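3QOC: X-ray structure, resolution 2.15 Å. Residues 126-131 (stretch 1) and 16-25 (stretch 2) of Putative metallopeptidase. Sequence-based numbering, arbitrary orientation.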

ATOM      1  N   PRO A 126       1.476 -13.230  -4.911  1.00 29.65           N
ATOM      2  CA  PRO A 126       0.009 -13.210  -4.923  1.00 30.09           C
ATOM      3  C   PRO A 126      -0.588 -13.578  -3.592  1.00 31.60           C
ATOM      4  O   PRO A 126      -0.369 -14.673  -3.105  1.00 33.88           O
ATOM      5  CB  PRO A 126      -0.370 -14.270  -5.989  1.00 31.94           C
ATOM      6  CG  PRO A 126       0.878 -15.170  -6.109  1.00 32.54           C
ATOM      7  CD  PRO A 126       2.047 -14.240  -5.847  1.00 29.90           C
ATOM      8  N   VAL A 127      -1.351 -12.683  -3.000  1.00 31.81           N
ATOM      9  CA  VAL A 127      -2.003 -12.959  -1.738  1.00 34.04           C
ATOM     10  C   VAL A 127      -3.480 -12.886  -2.012  1.00 35.50           C
ATOM     11  O   VAL A 127      -3.937 -11.909  -2.596  1.00 32.54           O
ATOM     12  CB  VAL A 127      -1.612 -11.891  -0.709  1.00 33.86           C
ATOM     13  CG1 VAL A 127      -2.340 -12.089   0.598  1.00 35.21           C
ATOM     14  CG2 VAL A 127      -0.091 -11.866  -0.532  1.00 35.01           C
ATOM     15  N   THR A 128      -4.218 -13.936  -1.638  1.00 39.97           N
ATOM     16  CA  THR A 128      -5.684 -13.977  -1.784  1.00 42.83           C
ATOM     17  C   THR A 128      -6.432 -13.492  -0.505  1.00 45.13           C
ATOM     18  O   THR A 128      -5.875 -13.461   0.578  1.00 46.19           O
ATOM     19  CB  THR A 128      -6.167 -15.409  -2.138  1.00 44.82           C
ATOM     20  OG1 THR A 128      -5.910 -16.279  -1.039  1.00 45.37           O
ATOM     21  CG2 THR A 128      -5.450 -15.966  -3.377  1.00 46.65           C
ATOM     22  N   GLY A 129      -7.714 -13.151  -0.653  1.00 47.14           N
ATOM     23  CA  GLY A 129      -8.537 -12.635   0.434  1.00 48.61           C
ATOM     24  C   GLY A 129      -8.715 -11.097   0.409  1.00 48.21           C
ATOM     25  O   GLY A 129      -8.016 -10.377  -0.312  1.00 48.04           O
ATOM     26  N   ALA A 130      -9.650 -10.598   1.220  1.00 48.51           N
ATOM     27  CA  ALA A 130      -9.848  -9.164   1.434  1.00 47.10           C
ATOM     28  C   ALA A 130      -8.923  -8.684   2.595  1.00 46.04           C
ATOM     29  O   ALA A 130      -9.354  -8.626   3.733  1.00 46.04           O
ATOM     30  CB  ALA A 130     -11.384  -8.886   1.750  1.00 47.89           C
ATOM     31  N   ILE A 131      -7.648  -8.408   2.283  1.00 44.28           N
ATOM     32  CA  ILE A 131      -6.588  -8.117   3.275  1.00 43.30           C
ATOM     33  C   ILE A 131      -6.842  -8.761   4.680  1.00 45.75           C
ATOM     34  O   ILE A 131      -7.494  -8.159   5.575  1.00 44.65           O
ATOM     35  CB  ILE A 131      -6.353  -6.580   3.388  1.00 42.03           C
ATOM     36  CG1 ILE A 131      -7.698  -5.858   3.468  1.00 41.83           C
ATOM     37  CG2 ILE A 131      -5.535  -6.011   2.170  1.00 36.04           C
ATOM     38  CD1 ILE A 131      -7.659  -4.438   4.092  1.00 40.87           C
TER
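Stretch 2 16-25: ALSAQLAAKR

Stretch 2 starts in a helix that begins earlier in the chain and includes residues 16 to 19, and a weakly bonded helix covers about residues 21 to 24. The backbone bond from Gln 20 N to Leu 17 O, at 2.8 Å, is a tight i to i-3 link, whereas that from Gln 20 N to Ala 16 O, at 3.1 Å, is weak. Arg 25 leaves the helix with positive phi in a Schellman motif, and its N reaches Ala 22 O at 2.8 Å. Its side chain is not modelled beyond CB.

Stretch 1 opens as the last two residues of a strand and then becomes loop. The two segments run in opposite senses: Val 127 lies nearest Lys 24, with CA atoms 7.5 Å apart, and Ile 131 nearest Leu 17, with CA atoms 7.2 Å apart. Leu 17, Gln 20 and Lys 24 all direct their CA-to-CB bonds toward stretch 1; their spacing of three and four residues is the kind that puts side chains on one side of a helical backbone.

The apolar part of the contact joins Ile 131 to Leu 17. Ile 131 CB lies 4.3 Å from Leu 17 CD1 and Ile 131 CG2 4.4 Å from Leu 17 CD2, while Ile 131 CD1 stays farther off, 5.0 Å from Leu 17 CD2. Leu 17 has chi1 t and chi2 p, a common leucine pair on helices, where a p chi1 would bring the side chain against the backbone of the preceding turn. The CA-to-CB bond of Ile 131 points sideways, and its chi1 is p and chi2 t.

Lys 24 spans more of the loop. Its chi1 is m, and chi2 and chi3 are both t, so most of the chain is extended; chi4, at -118°, lies between wells and turns the terminal amine. Its NZ comes 3.7 Å from Val 127 CG1, while NZ and Thr 128 O are 4.2 Å apart, too far for a hydrogen bond. The long aliphatic chain suits this place because it lies over the buried Val 127, whose chi1 is t, with Lys 24 CD 4.0 Å from Val 127 CG1, and NZ extends on toward the loop.

Gln 20, with chi1 m and chi2 t, brings its OE1 within 3.5 Å of Ile 131 C. No hydrogen bond crosses between the stretches, which together bury 240 Å². The CA-to-CB bonds of Thr 128 and Ala 130 point away. Gly 129 has phi 101° and psi 168°, where a CB would be jammed against the carbonyl oxygen of Thr 128; the backbone itself calls for glycine.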

ATOM      1  N   ALA A  16      -2.813  -4.249  12.618  1.00 25.62           N
ATOM      2  CA  ALA A  16      -3.301  -5.613  12.466  1.00 28.19           C
ATOM      3  C   ALA A  16      -2.850  -6.258  11.127  1.00 28.19           C
ATOM      4  O   ALA A  16      -2.466  -7.407  11.117  1.00 30.01           O
ATOM      5  CB  ALA A  16      -4.850  -5.664  12.576  1.00 29.52           C
ATOM      6  N   LEU A  17      -2.870  -5.510  10.014  1.00 27.09           N
ATOM      7  CA  LEU A  17      -2.405  -6.036   8.740  1.00 25.60           C
ATOM      8  C   LEU A  17      -0.908  -6.324   8.819  1.00 24.87           C
ATOM      9  O   LEU A  17      -0.455  -7.348   8.327  1.00 24.80           O
ATOM     10  CB  LEU A  17      -2.708  -5.061   7.599  1.00 24.53           C
ATOM     11  CG  LEU A  17      -2.238  -5.439   6.177  1.00 25.61           C
ATOM     12  CD1 LEU A  17      -2.773  -6.831   5.842  1.00 28.97           C
ATOM     13  CD2 LEU A  17      -2.765  -4.407   5.127  1.00 25.09           C
ATOM     14  N   SER A  18      -0.136  -5.402   9.364  1.00 27.39           N
ATOM     15  CA  SER A  18       1.295  -5.654   9.548  1.00 27.37           C
ATOM     16  C   SER A  18       1.551  -6.925  10.286  1.00 28.52           C
ATOM     17  O   SER A  18       2.474  -7.672   9.939  1.00 27.20           O
ATOM     18  CB  SER A  18       1.941  -4.534  10.325  1.00 29.36           C
ATOM     19  OG  SER A  18       2.134  -3.419   9.491  1.00 30.09           O
ATOM     20  N   ALA A  19       0.703  -7.230  11.263  1.00 30.06           N
ATOM     21  CA  ALA A  19       0.894  -8.461  12.019  1.00 33.63           C
ATOM     22  C   ALA A  19       0.526  -9.668  11.189  1.00 34.88           C
ATOM     23  O   ALA A  19       0.948 -10.764  11.520  1.00 35.12           O
ATOM     24  CB  ALA A  19       0.043  -8.463  13.370  1.00 35.58           C
ATOM     25  N   GLN A  20      -0.328  -9.509  10.171  1.00 36.38           N
ATOM     26  CA  GLN A  20      -0.697 -10.694   9.353  1.00 38.11           C
ATOM     27  C   GLN A  20       0.460 -11.089   8.349  1.00 37.10           C
ATOM     28  O   GLN A  20       0.370 -12.106   7.671  1.00 37.67           O
ATOM     29  CB  GLN A  20      -1.999 -10.469   8.534  1.00 39.45           C
ATOM     30  CG  GLN A  20      -3.352 -10.214   9.250  1.00 45.11           C
ATOM     31  CD  GLN A  20      -4.447  -9.553   8.299  1.00 50.93           C
ATOM     32  OE1 GLN A  20      -4.365  -9.645   7.052  1.00 53.64           O
ATOM     33  NE2 GLN A  20      -5.450  -8.909   8.895  1.00 52.58           N
ATOM     34  N   LEU A  21       1.526 -10.300   8.262  1.00 36.77           N
ATOM     35  CA  LEU A  21       2.499 -10.421   7.158  1.00 37.06           C
ATOM     36  C   LEU A  21       3.469 -11.610   7.299  1.00 39.28           C
ATOM     37  O   LEU A  21       3.604 -12.405   6.368  1.00 38.40           O
ATOM     38  CB  LEU A  21       3.272  -9.101   6.933  1.00 36.51           C
ATOM     39  CG  LEU A  21       2.501  -7.860   6.412  1.00 35.09           C
ATOM     40  CD1 LEU A  21       3.450  -6.781   6.086  1.00 33.23           C
ATOM     41  CD2 LEU A  21       1.588  -8.108   5.206  1.00 30.89           C
ATOM     42  N   ALA A  22       4.145 -11.732   8.449  1.00 42.11           N
ATOM     43  CA  ALA A  22       4.922 -12.959   8.803  1.00 44.38           C
ATOM     44  C   ALA A  22       4.237 -14.230   8.305  1.00 45.72           C
ATOM     45  O   ALA A  22       4.821 -14.974   7.521  1.00 47.33           O
ATOM     46  CB  ALA A  22       5.130 -13.053  10.296  1.00 44.99           C
ATOM     47  N   ALA A  23       2.998 -14.459   8.741  1.00 45.11           N
ATOM     48  CA  ALA A  23       2.227 -15.647   8.332  1.00 47.40           C
ATOM     49  C   ALA A  23       1.976 -15.796   6.803  1.00 47.88           C
ATOM     50  O   ALA A  23       1.915 -16.911   6.283  1.00 50.03           O
ATOM     51  CB  ALA A  23       0.887 -15.705   9.092  1.00 46.48           C
ATOM     52  N   LYS A  24       1.798 -14.691   6.094  1.00 46.31           N
ATOM     53  CA  LYS A  24       1.597 -14.762   4.642  1.00 47.10           C
ATOM     54  C   LYS A  24       2.986 -14.843   3.963  1.00 47.73           C
ATOM     55  O   LYS A  24       3.073 -14.911   2.727  1.00 49.65           O
ATOM     56  CB  LYS A  24       0.782 -13.560   4.129  1.00 45.88           C
ATOM     57  CG  LYS A  24      -0.767 -13.635   4.359  1.00 49.94           C
ATOM     58  CD  LYS A  24      -1.420 -12.193   4.454  1.00 50.14           C
ATOM     59  CE  LYS A  24      -2.937 -12.235   4.869  1.00 55.02           C
ATOM     60  NZ  LYS A  24      -3.969 -11.671   3.873  1.00 57.47           N
ATOM     61  N   ARG A  25       4.053 -14.863   4.780  1.00 46.77           N
ATOM     62  CA  ARG A  25       5.420 -14.885   4.328  1.00 46.93           C
ATOM     63  C   ARG A  25       5.770 -13.741   3.364  1.00 44.76           C
ATOM     64  O   ARG A  25       6.258 -14.021   2.272  1.00 47.35           O
ATOM     65  CB  ARG A  25       5.708 -16.248   3.673  1.00 51.96           C
TER